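PDB 3N6X: putative glutathionylspermidine synthase from Methylobacillus flagellatus, which is of unproven function but, as a circularly permuted ATP-grasp protein, probably joins a carboxylate to an amine at the expense of ATP. Local coordinates for residues Phe281-Phe287 against Leu293-Leu299; Arg275-Asp279 against Ala312-Gly316; Ala209-Ala213 against Gly305-Leu309. All blocks are in the same frame, centred on the assembly; numbering follows the deposited sequence.

Interaction 1 of 3, residues Phe281-Phe287 against Leu293-Leu299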
ATOM      1  N   PHE A 281      13.720  10.138  11.323  1.00 37.46           N
ATOM      2  CA  PHE A 281      15.081   9.595  11.382  1.00 35.92           C
ATOM      3  C   PHE A 281      16.047  10.095  10.304  1.00 40.83           C
ATOM      4  O   PHE A 281      17.199   9.663  10.299  1.00 40.99           O
ATOM      5  CB  PHE A 281      15.022   8.066  11.349  1.00 36.84           C
ATOM      6  CG  PHE A 281      14.527   7.440  12.626  1.00 37.98           C
ATOM      7  CD1 PHE A 281      13.165   7.306  12.871  1.00 40.70           C
ATOM      8  CD2 PHE A 281      15.421   6.944  13.570  1.00 39.87           C
ATOM      9  CE1 PHE A 281      12.706   6.716  14.049  1.00 42.03           C
ATOM     10  CE2 PHE A 281      14.962   6.358  14.748  1.00 42.91           C
ATOM     11  CZ  PHE A 281      13.607   6.253  14.985  1.00 41.49           C
ATOM     12  N   ILE A 282      15.601  10.986   9.396  1.00 37.96           N
ATOM     13  CA  ILE A 282      16.431  11.410   8.258  1.00 38.71           C
ATOM     14  C   ILE A 282      17.503  12.456   8.554  1.00 41.27           C
ATOM     15  O   ILE A 282      18.430  12.594   7.758  1.00 40.35           O
ATOM     16  CB  ILE A 282      15.601  11.796   6.998  1.00 42.79           C
ATOM     17  CG1 ILE A 282      14.713  13.023   7.242  1.00 42.75           C
ATOM     18  CG2 ILE A 282      14.827  10.611   6.432  1.00 46.16           C
ATOM     19  CD1 ILE A 282      14.922  14.104   6.269  1.00 52.05           C
ATOM     20  N   ASP A 283      17.320  13.277   9.594  1.00 36.46           N
ATOM     21  CA  ASP A 283      18.246  14.380   9.850  1.00 34.96           C
ATOM     22  C   ASP A 283      18.320  14.707  11.348  1.00 38.69           C
ATOM     23  O   ASP A 283      17.425  15.380  11.888  1.00 37.21           O
ATOM     24  CB  ASP A 283      17.856  15.633   9.007  1.00 35.20           C
ATOM     25  CG  ASP A 283      18.797  16.833   9.132  1.00 38.31           C
ATOM     26  OD1 ASP A 283      19.800  16.733   9.876  1.00 37.73           O
ATOM     27  OD2 ASP A 283      18.511  17.885   8.502  1.00 36.66           O
ATOM     28  N   PRO A 284      19.428  14.286  12.021  1.00 34.81           N
ATOM     29  CA  PRO A 284      19.547  14.544  13.468  1.00 34.56           C
ATOM     30  C   PRO A 284      19.670  16.022  13.866  1.00 38.10           C
ATOM     31  O   PRO A 284      19.487  16.339  15.025  1.00 38.68           O
ATOM     32  CB  PRO A 284      20.764  13.711  13.889  1.00 36.15           C
ATOM     33  CG  PRO A 284      21.500  13.425  12.656  1.00 40.02           C
ATOM     34  CD  PRO A 284      20.546  13.461  11.516  1.00 35.76           C
ATOM     35  N   LEU A 285      19.898  16.921  12.908  1.00 34.83           N
ATOM     36  CA  LEU A 285      19.971  18.354  13.190  1.00 35.00           C
ATOM     37  C   LEU A 285      18.594  19.013  13.150  1.00 40.31           C
ATOM     38  O   LEU A 285      18.476  20.191  13.486  1.00 41.46           O
ATOM     39  CB  LEU A 285      20.906  19.075  12.181  1.00 35.04           C
ATOM     40  CG  LEU A 285      22.352  18.568  12.073  1.00 38.97           C
ATOM     41  CD1 LEU A 285      23.130  19.396  11.073  1.00 38.49           C
ATOM     42  CD2 LEU A 285      23.054  18.581  13.437  1.00 40.30           C
ATOM     43  N   SER A 286      17.565  18.286  12.704  1.00 36.71           N
ATOM     44  CA  SER A 286      16.226  18.871  12.559  1.00 36.81           C
ATOM     45  C   SER A 286      15.140  18.060  13.232  1.00 41.65           C
ATOM     46  O   SER A 286      14.117  18.618  13.626  1.00 42.06           O
ATOM     47  CB  SER A 286      15.890  19.058  11.084  1.00 38.98           C
ATOM     48  OG  SER A 286      16.759  20.004  10.482  1.00 46.66           O
ATOM     49  N   PHE A 287      15.317  16.738  13.299  1.00 38.39           N
ATOM     50  CA  PHE A 287      14.327  15.849  13.891  1.00 38.36           C
ATOM     51  C   PHE A 287      14.949  15.112  15.070  1.00 43.55           C
ATOM     52  O   PHE A 287      15.632  15.756  15.857  1.00 44.48           O
ATOM     53  CB  PHE A 287      13.739  14.906  12.820  1.00 39.83           C
ATOM     54  CG  PHE A 287      13.048  15.649  11.690  1.00 41.19           C
ATOM     55  CD1 PHE A 287      11.993  16.521  11.948  1.00 44.18           C
ATOM     56  CD2 PHE A 287      13.477  15.506  10.376  1.00 43.64           C
ATOM     57  CE1 PHE A 287      11.361  17.213  10.905  1.00 45.35           C
ATOM     58  CE2 PHE A 287      12.847  16.202   9.333  1.00 46.31           C
ATOM     59  CZ  PHE A 287      11.785  17.040   9.603  1.00 44.41           C
ATOM     60  N   LEU A 293      20.421   6.859  11.457  1.00 40.05           N
ATOM     61  CA  LEU A 293      19.954   6.412  10.144  1.00 38.00           C
ATOM     62  C   LEU A 293      20.040   7.498   9.106  1.00 39.95           C
ATOM     63  O   LEU A 293      20.053   7.206   7.912  1.00 40.33           O
ATOM     64  CB  LEU A 293      18.493   5.920  10.231  1.00 37.50           C
ATOM     65  CG  LEU A 293      18.181   4.842  11.252  1.00 41.17           C
ATOM     66  CD1 LEU A 293      16.750   4.416  11.134  1.00 40.50           C
ATOM     67  CD2 LEU A 293      19.128   3.638  11.103  1.00 43.29           C
ATOM     68  N   GLY A 294      20.050   8.743   9.556  1.00 34.36           N
ATOM     69  CA  GLY A 294      19.953   9.888   8.670  1.00 32.67           C
ATOM     70  C   GLY A 294      21.240  10.556   8.269  1.00 34.10           C
ATOM     71  O   GLY A 294      22.330   9.981   8.382  1.00 33.36           O
ATOM     72  N   VAL A 295      21.098  11.767   7.726  1.00 28.47           N
ATOM     73  CA  VAL A 295      22.168  12.558   7.163  1.00 27.31           C
ATOM     74  C   VAL A 295      22.061  13.959   7.761  1.00 32.83           C
ATOM     75  O   VAL A 295      21.106  14.682   7.455  1.00 33.13           O
ATOM     76  CB  VAL A 295      22.047  12.594   5.592  1.00 29.93           C
ATOM     77  CG1 VAL A 295      23.244  13.306   4.951  1.00 28.85           C
ATOM     78  CG2 VAL A 295      21.873  11.184   5.007  1.00 29.36           C
ATOM     79  N   PRO A 296      23.025  14.385   8.612  1.00 29.38           N
ATOM     80  CA  PRO A 296      22.925  15.735   9.206  1.00 28.22           C
ATOM     81  C   PRO A 296      22.858  16.857   8.166  1.00 32.85           C
ATOM     82  O   PRO A 296      23.684  16.913   7.256  1.00 32.69           O
ATOM     83  CB  PRO A 296      24.179  15.827  10.086  1.00 29.60           C
ATOM     84  CG  PRO A 296      24.526  14.390  10.395  1.00 33.35           C
ATOM     85  CD  PRO A 296      24.193  13.643   9.142  1.00 29.64           C
ATOM     86  N   GLY A 297      21.850  17.720   8.299  1.00 30.42           N
ATOM     87  CA  GLY A 297      21.640  18.862   7.409  1.00 29.59           C
ATOM     88  C   GLY A 297      20.833  18.566   6.159  1.00 33.37           C
ATOM     89  O   GLY A 297      20.566  19.474   5.370  1.00 33.65           O
ATOM     90  N   LEU A 298      20.417  17.299   5.972  1.00 30.47           N
ATOM     91  CA  LEU A 298      19.650  16.871   4.797  1.00 31.12           C
ATOM     92  C   LEU A 298      18.374  17.700   4.583  1.00 37.53           C
ATOM     93  O   LEU A 298      18.102  18.122   3.453  1.00 38.46           O
ATOM     94  CB  LEU A 298      19.310  15.373   4.892  1.00 31.09           C
ATOM     95  CG  LEU A 298      18.505  14.774   3.732  1.00 34.95           C
ATOM     96  CD1 LEU A 298      19.235  14.940   2.412  1.00 35.15           C
ATOM     97  CD2 LEU A 298      18.189  13.310   3.990  1.00 35.03           C
ATOM     98  N   LEU A 299      17.593  17.928   5.657  1.00 33.55           N
ATOM     99  CA  LEU A 299      16.364  18.701   5.554  1.00 34.06           C
ATOM    100  C   LEU A 299      16.595  20.106   4.986  1.00 37.36           C
ATOM    101  O   LEU A 299      15.838  20.540   4.113  1.00 36.92           O
ATOM    102  CB  LEU A 299      15.626  18.761   6.905  1.00 34.57           C
ATOM    103  CG  LEU A 299      14.275  19.506   6.875  1.00 38.78           C
ATOM    104  CD1 LEU A 299      13.244  18.774   5.982  1.00 37.30           C
ATOM    105  CD2 LEU A 299      13.755  19.729   8.269  1.00 41.07           C
TER

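Interaction 2 of 3, residues Arg275-Asp279 against Ala312-Gly316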
ATOM      1  N   ARG A 275      13.762   7.777  -0.359  1.00 31.70           N
ATOM      2  CA  ARG A 275      13.927   7.477   1.066  1.00 32.67           C
ATOM      3  C   ARG A 275      13.038   6.355   1.563  1.00 36.58           C
ATOM      4  O   ARG A 275      11.817   6.391   1.372  1.00 36.14           O
ATOM      5  CB  ARG A 275      13.820   8.751   1.961  1.00 33.93           C
ATOM      6  CG  ARG A 275      12.492   9.483   1.891  1.00 41.43           C
ATOM      7  CD  ARG A 275      11.994   9.898   3.263  1.00 44.89           C
ATOM      8  NE  ARG A 275      10.662  10.505   3.188  1.00 43.90           N
ATOM      9  CZ  ARG A 275       9.573   9.989   3.756  1.00 62.09           C
ATOM     10  NH1 ARG A 275       9.658   8.882   4.484  1.00 45.28           N
ATOM     11  NH2 ARG A 275       8.395  10.591   3.620  1.00 51.70           N
ATOM     12  N   ARG A 276      13.649   5.340   2.179  1.00 32.29           N
ATOM     13  CA  ARG A 276      12.901   4.254   2.797  1.00 31.50           C
ATOM     14  C   ARG A 276      13.115   4.300   4.316  1.00 35.25           C
ATOM     15  O   ARG A 276      13.108   3.277   4.998  1.00 35.63           O
ATOM     16  CB  ARG A 276      13.249   2.886   2.166  1.00 29.02           C
ATOM     17  CG  ARG A 276      12.769   2.739   0.699  1.00 29.06           C
ATOM     18  CD  ARG A 276      11.237   2.745   0.541  1.00 32.51           C
ATOM     19  NE  ARG A 276      10.613   1.585   1.189  1.00 32.96           N
ATOM     20  CZ  ARG A 276      10.281   0.467   0.556  1.00 41.38           C
ATOM     21  NH1 ARG A 276      10.456   0.363  -0.757  1.00 31.60           N
ATOM     22  NH2 ARG A 276       9.764  -0.553   1.226  1.00 26.08           N
ATOM     23  N   ILE A 277      13.302   5.513   4.826  1.00 32.46           N
ATOM     24  CA  ILE A 277      13.464   5.817   6.248  1.00 33.50           C
ATOM     25  C   ILE A 277      12.350   6.806   6.631  1.00 40.31           C
ATOM     26  O   ILE A 277      11.983   7.641   5.807  1.00 40.60           O
ATOM     27  CB  ILE A 277      14.885   6.427   6.505  1.00 36.35           C
ATOM     28  CG1 ILE A 277      15.995   5.407   6.175  1.00 36.40           C
ATOM     29  CG2 ILE A 277      15.019   6.941   7.920  1.00 38.21           C
ATOM     30  CD1 ILE A 277      17.384   5.843   6.498  1.00 44.48           C
ATOM     31  N   ASP A 278      11.806   6.713   7.866  1.00 37.91           N
ATOM     32  CA  ASP A 278      10.773   7.655   8.325  1.00 38.05           C
ATOM     33  C   ASP A 278      11.347   9.050   8.474  1.00 41.70           C
ATOM     34  O   ASP A 278      12.528   9.192   8.806  1.00 40.81           O
ATOM     35  CB  ASP A 278      10.184   7.197   9.664  1.00 41.04           C
ATOM     36  CG  ASP A 278       9.272   5.990   9.568  1.00 62.78           C
ATOM     37  OD1 ASP A 278       8.457   5.930   8.606  1.00 65.00           O
ATOM     38  OD2 ASP A 278       9.311   5.145  10.490  1.00 72.70           O
ATOM     39  N   ASP A 279      10.505  10.094   8.252  1.00 39.62           N
ATOM     40  CA  ASP A 279      10.871  11.518   8.423  1.00 41.05           C
ATOM     41  C   ASP A 279      11.695  11.737   9.663  1.00 46.15           C
ATOM     42  O   ASP A 279      12.719  12.396   9.614  1.00 46.96           O
ATOM     43  CB  ASP A 279       9.595  12.388   8.554  1.00 44.00           C
ATOM     44  CG  ASP A 279       8.861  12.627   7.273  1.00 51.89           C
ATOM     45  OD1 ASP A 279       9.386  12.241   6.210  1.00 53.37           O
ATOM     46  OD2 ASP A 279       7.773  13.232   7.322  1.00 54.52           O
ATOM     47  N   ALA A 312       8.258  12.918  -0.290  1.00 26.87           N
ATOM     48  CA  ALA A 312       8.544  14.171   0.387  1.00 27.01           C
ATOM     49  C   ALA A 312       8.407  14.020   1.891  1.00 33.71           C
ATOM     50  O   ALA A 312       7.697  13.126   2.361  1.00 34.22           O
ATOM     51  CB  ALA A 312       7.587  15.247  -0.102  1.00 27.34           C
ATOM     52  N   VAL A 313       9.060  14.915   2.647  1.00 30.71           N
ATOM     53  CA  VAL A 313       8.918  15.006   4.092  1.00 29.95           C
ATOM     54  C   VAL A 313       7.505  15.611   4.378  1.00 33.40           C
ATOM     55  O   VAL A 313       7.066  16.501   3.651  1.00 30.31           O
ATOM     56  CB  VAL A 313      10.062  15.905   4.686  1.00 33.13           C
ATOM     57  CG1 VAL A 313       9.776  16.296   6.139  1.00 32.21           C
ATOM     58  CG2 VAL A 313      11.424  15.218   4.571  1.00 32.57           C
ATOM     59  N   GLY A 314       6.815  15.090   5.394  1.00 31.35           N
ATOM     60  CA  GLY A 314       5.514  15.612   5.816  1.00 30.51           C
ATOM     61  C   GLY A 314       4.285  15.070   5.107  1.00 33.52           C
ATOM     62  O   GLY A 314       3.212  15.678   5.198  1.00 30.96           O
ATOM     63  N   THR A 315       4.406  13.910   4.418  1.00 30.55           N
ATOM     64  CA  THR A 315       3.240  13.310   3.741  1.00 30.80           C
ATOM     65  C   THR A 315       2.289  12.638   4.733  1.00 34.63           C
ATOM     66  O   THR A 315       1.132  12.380   4.389  1.00 34.32           O
ATOM     67  CB  THR A 315       3.672  12.307   2.655  1.00 35.00           C
ATOM     68  OG1 THR A 315       4.387  11.236   3.272  1.00 39.42           O
ATOM     69  CG2 THR A 315       4.500  12.953   1.554  1.00 27.19           C
ATOM     70  N   GLY A 316       2.795  12.331   5.940  1.00 30.09           N
ATOM     71  CA  GLY A 316       2.048  11.630   6.980  1.00 29.83           C
ATOM     72  C   GLY A 316       0.740  12.287   7.388  1.00 34.72           C
ATOM     73  O   GLY A 316      -0.162  11.611   7.882  1.00 33.80           O
TER
HETATM   74  O   HOH W   1       6.161  11.258   5.524  1.00 42.37           O

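Interaction 3 of 3, residues Ala209-Ala213 against Gly305-Leu309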
ATOM      1  N   ALA A 209      12.592  12.440 -12.976  1.00 28.95           N
ATOM      2  CA  ALA A 209      11.696  13.518 -13.390  1.00 29.04           C
ATOM      3  C   ALA A 209      11.448  14.537 -12.273  1.00 35.43           C
ATOM      4  O   ALA A 209      11.004  15.658 -12.551  1.00 36.02           O
ATOM      5  CB  ALA A 209      10.372  12.929 -13.874  1.00 29.45           C
ATOM      6  N   VAL A 210      11.711  14.149 -11.005  1.00 31.08           N
ATOM      7  CA  VAL A 210      11.495  15.046  -9.868  1.00 29.28           C
ATOM      8  C   VAL A 210      12.776  15.634  -9.366  1.00 34.29           C
ATOM      9  O   VAL A 210      12.801  16.182  -8.274  1.00 33.56           O
ATOM     10  CB  VAL A 210      10.610  14.454  -8.728  1.00 31.22           C
ATOM     11  CG1 VAL A 210       9.162  14.292  -9.188  1.00 30.51           C
ATOM     12  CG2 VAL A 210      11.176  13.139  -8.190  1.00 29.99           C
ATOM     13  N   ALA A 211      13.847  15.578 -10.185  1.00 32.06           N
ATOM     14  CA  ALA A 211      15.110  16.234  -9.849  1.00 32.25           C
ATOM     15  C   ALA A 211      14.853  17.736  -9.827  1.00 35.82           C
ATOM     16  O   ALA A 211      13.946  18.205 -10.523  1.00 35.35           O
ATOM     17  CB  ALA A 211      16.162  15.906 -10.894  1.00 32.91           C
ATOM     18  N   GLN A 212      15.595  18.486  -9.002  1.00 32.87           N
ATOM     19  CA  GLN A 212      15.415  19.949  -8.924  1.00 33.39           C
ATOM     20  C   GLN A 212      15.731  20.654 -10.278  1.00 40.40           C
ATOM     21  O   GLN A 212      16.335  20.048 -11.173  1.00 38.80           O
ATOM     22  CB  GLN A 212      16.238  20.545  -7.767  1.00 34.26           C
ATOM     23  CG  GLN A 212      15.849  19.976  -6.390  1.00 35.93           C
ATOM     24  CD  GLN A 212      14.685  20.695  -5.721  1.00 42.69           C
ATOM     25  OE1 GLN A 212      14.050  21.603  -6.284  1.00 36.04           O
ATOM     26  NE2 GLN A 212      14.367  20.287  -4.505  1.00 27.93           N
ATOM     27  N   ALA A 213      15.241  21.899 -10.446  1.00 40.81           N
ATOM     28  CA  ALA A 213      15.410  22.669 -11.685  1.00 41.67           C
ATOM     29  C   ALA A 213      16.878  22.890 -11.994  1.00 49.71           C
ATOM     30  O   ALA A 213      17.642  23.286 -11.105  1.00 50.12           O
ATOM     31  CB  ALA A 213      14.688  24.004 -11.575  1.00 42.13           C
ATOM     32  N   GLY A 305      16.310  23.492  -2.109  1.00 32.65           N
ATOM     33  CA  GLY A 305      16.337  23.021  -3.493  1.00 32.18           C
ATOM     34  C   GLY A 305      17.609  22.364  -4.002  1.00 36.26           C
ATOM     35  O   GLY A 305      17.788  22.234  -5.218  1.00 37.16           O
ATOM     36  N   GLY A 306      18.453  21.882  -3.098  1.00 30.85           N
ATOM     37  CA  GLY A 306      19.700  21.225  -3.487  1.00 29.44           C
ATOM     38  C   GLY A 306      19.580  19.729  -3.707  1.00 32.92           C
ATOM     39  O   GLY A 306      20.526  19.092  -4.187  1.00 33.50           O
ATOM     40  N   VAL A 307      18.421  19.150  -3.335  1.00 27.31           N
ATOM     41  CA  VAL A 307      18.153  17.714  -3.469  1.00 26.33           C
ATOM     42  C   VAL A 307      16.630  17.468  -3.470  1.00 29.88           C
ATOM     43  O   VAL A 307      15.869  18.306  -2.981  1.00 28.45           O
ATOM     44  CB  VAL A 307      18.886  16.877  -2.338  1.00 28.47           C
ATOM     45  CG1 VAL A 307      18.138  16.959  -0.990  1.00 27.74           C
ATOM     46  CG2 VAL A 307      19.095  15.420  -2.760  1.00 27.15           C
ATOM     47  N   THR A 308      16.200  16.320  -4.006  1.00 26.87           N
ATOM     48  CA  THR A 308      14.807  15.892  -3.952  1.00 26.55           C
ATOM     49  C   THR A 308      14.702  14.654  -3.077  1.00 30.70           C
ATOM     50  O   THR A 308      15.467  13.709  -3.263  1.00 29.93           O
ATOM     51  CB  THR A 308      14.252  15.591  -5.355  1.00 30.06           C
ATOM     52  OG1 THR A 308      14.300  16.775  -6.136  1.00 29.59           O
ATOM     53  CG2 THR A 308      12.800  15.080  -5.310  1.00 27.15           C
ATOM     54  N   LEU A 309      13.745  14.657  -2.129  1.00 28.15           N
ATOM     55  CA  LEU A 309      13.418  13.492  -1.302  1.00 27.95           C
ATOM     56  C   LEU A 309      12.112  12.910  -1.793  1.00 30.65           C
ATOM     57  O   LEU A 309      11.180  13.653  -2.109  1.00 29.54           O
ATOM     58  CB  LEU A 309      13.310  13.865   0.194  1.00 28.48           C
ATOM     59  CG  LEU A 309      14.607  14.409   0.857  1.00 34.12           C
ATOM     60  CD1 LEU A 309      14.377  14.730   2.312  1.00 34.14           C
ATOM     61  CD2 LEU A 309      15.759  13.430   0.716  1.00 34.95           C
TER

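Interaction 1 of 3, residues Phe281-Phe287 against Leu293-Leu299
Asp283 holds this contact together by turning its carboxylate into the backbone of residues 297-299, where the chain enters helix 298-303. Its CG stands anti to the backbone N (chi1 -177°), which carries both oxygens across to the amides. Asp283 OD1 accepts from Gly297 N at 2.8 Å. The Leu285 N-H reaches that same oxygen from the opposite face of the carboxylate, closing an Asx turn within 281-287. Asp283 OD2 accepts from Leu299 N at 3.0 Å, on its anti side but tilted out of the carboxylate plane. Three N-H groups therefore fix the rotation of the carboxylate, and its charge is probably eased by lying at the amino end of the helix.

Around this polar core the apolar groups meet in pairs. CD2 of Leu299 reaches CZ of Phe287 at 3.6 Å, the two side chains crossing at about a right angle, and the same methyl also rests on Ser286 CB. Phe281 and Leu293 run side by side, pointing the same way, with CD2 of the ring 3.8 Å from the CD1 methyl. The rings of Pro284 and Pro296 cross obliquely through their CG atoms, and Leu285 closes over Pro296 CB. Gly294 lies so close to the backbone of Phe281 and Ile282 that a CB there would clash, and beside it Val295 N gives a nearly straight bond to Ile282 O (2.8 Å, 171°).

Asp283 thus combines a local Asx turn with a grip, from the preceding loop, on the start of helix 298-303, where Gly297 is both N-cap and third residue of the type II turn Val295-Leu298.

Interaction 2 of 3, residues Arg275-Asp279 against Ala312-Gly316
Arg275 and Gly314 each donate one hydrogen bond across the contact, to Ala312 O and to Asp279 OD2. Arg275 NH2 donates to Ala312 O at 2.9 Å, with the oxygen in the guanidinium plane although the nitrogen stands above the carbonyl plane. In return, Gly314 N meets OD2 of Asp279 on its syn side at 2.8 Å.

The charges meet differently: OD1 of Asp279 lies over one face of the Arg275 guanidinium, toward its rim and 3.2 Å from NH2, a salt bridge by charge alone with no N-H aimed at the oxygen. The arginine is held in place by further bonds, NH1 to Ile277 O and NE to Asn311 O.

Water joins the remaining polar ends. One molecule donates to Asp279 OD2 and to Thr315 OG1 (2.9 Å), and accepts weakly from Arg275 NH2; Thr315 OG1 is also bonded to Leu164 O.

Beyond the polar bonds there is van der Waals contact, with Val313 CG1 3.8 Å from Asp279 OD2.

This buried knot ties together the loops that follow two parallel neighbours in a sheet, strands 268-275 and 308-310. Tyr302 of helix 298-303 packs on Ala312 and Val313, while Ile277 lies against Leu223 of strand 220-223.

Interaction 3 of 3, residues Ala209-Ala213 against Gly305-Leu309
Gln212 bends at its second torsion (chi2 -86°), and this turn swings the amide across to the backbone of 305-309. Thr308 does the matching work from the other segment: with chi1 at -62° its OG1 sits beside its own backbone N and faces Val210, while CG2 stands anti to that nitrogen.

Thr308 OG1 donates a hydrogen bond to Val210 O at 2.7 Å, tilted only a little from the carbonyl plane. Beside this bond the methyl CG2 of Thr308 meets CG2 of Val210 at 3.8 Å, the side chains crossing at about a right angle, so both branches of the threonine are used against one residue.

The amide of Gln212 makes the second bond. NE2 of Gln212 points at Val307 O at 2.9 Å along an almost straight N-H line (171°); the oxygen lies in the amide plane, whereas the nitrogen stands well above the plane of the carbonyl. Gln212 CG passes 3.2 Å from Gly305 O and 3.6 Å from Thr308 OG1, so the aliphatic part of the side chain lies against the Gly305 carbonyl and the threonine hydroxyl. An alanine at Gln212 is likely to leave Val307 O without this donor and to uncover the Gly305 carbonyl.

Gly305, with positive phi, is the C-prime residue of the Schellman motif ending helix 298-303. The contact thus packs the loop after helix 199-209 against the link between that helix end and strand 308-310. Thr308 pairs through its backbone with strand 268-275, Val307 packs on helix 298-303, and Pro137 touches both Gln212 and Thr308.

All three contacts lie about strands 268-275 and 308-310 of one mixed sheet. Interaction 2 joins the loops leaving these strands, and interaction 1 shapes the excursion between them, to the start of helix 298-303; their centres are about 12 Å apart. They touch, with Phe287 CD2 3.3 Å from Asp279 O and Ile282 CD1 4.0 Å from Val313 CG2. Interaction 3 takes up the far end of that helix, its centre about 17 Å from that of interaction 1, and Leu309 bridges the two by packing on Ile282 and Leu298. Interactions 2 and 3, centres about 15 Å apart, are joined through sequence alone. Glycerol, probably from crystallisation, lies near each without identifying an active site.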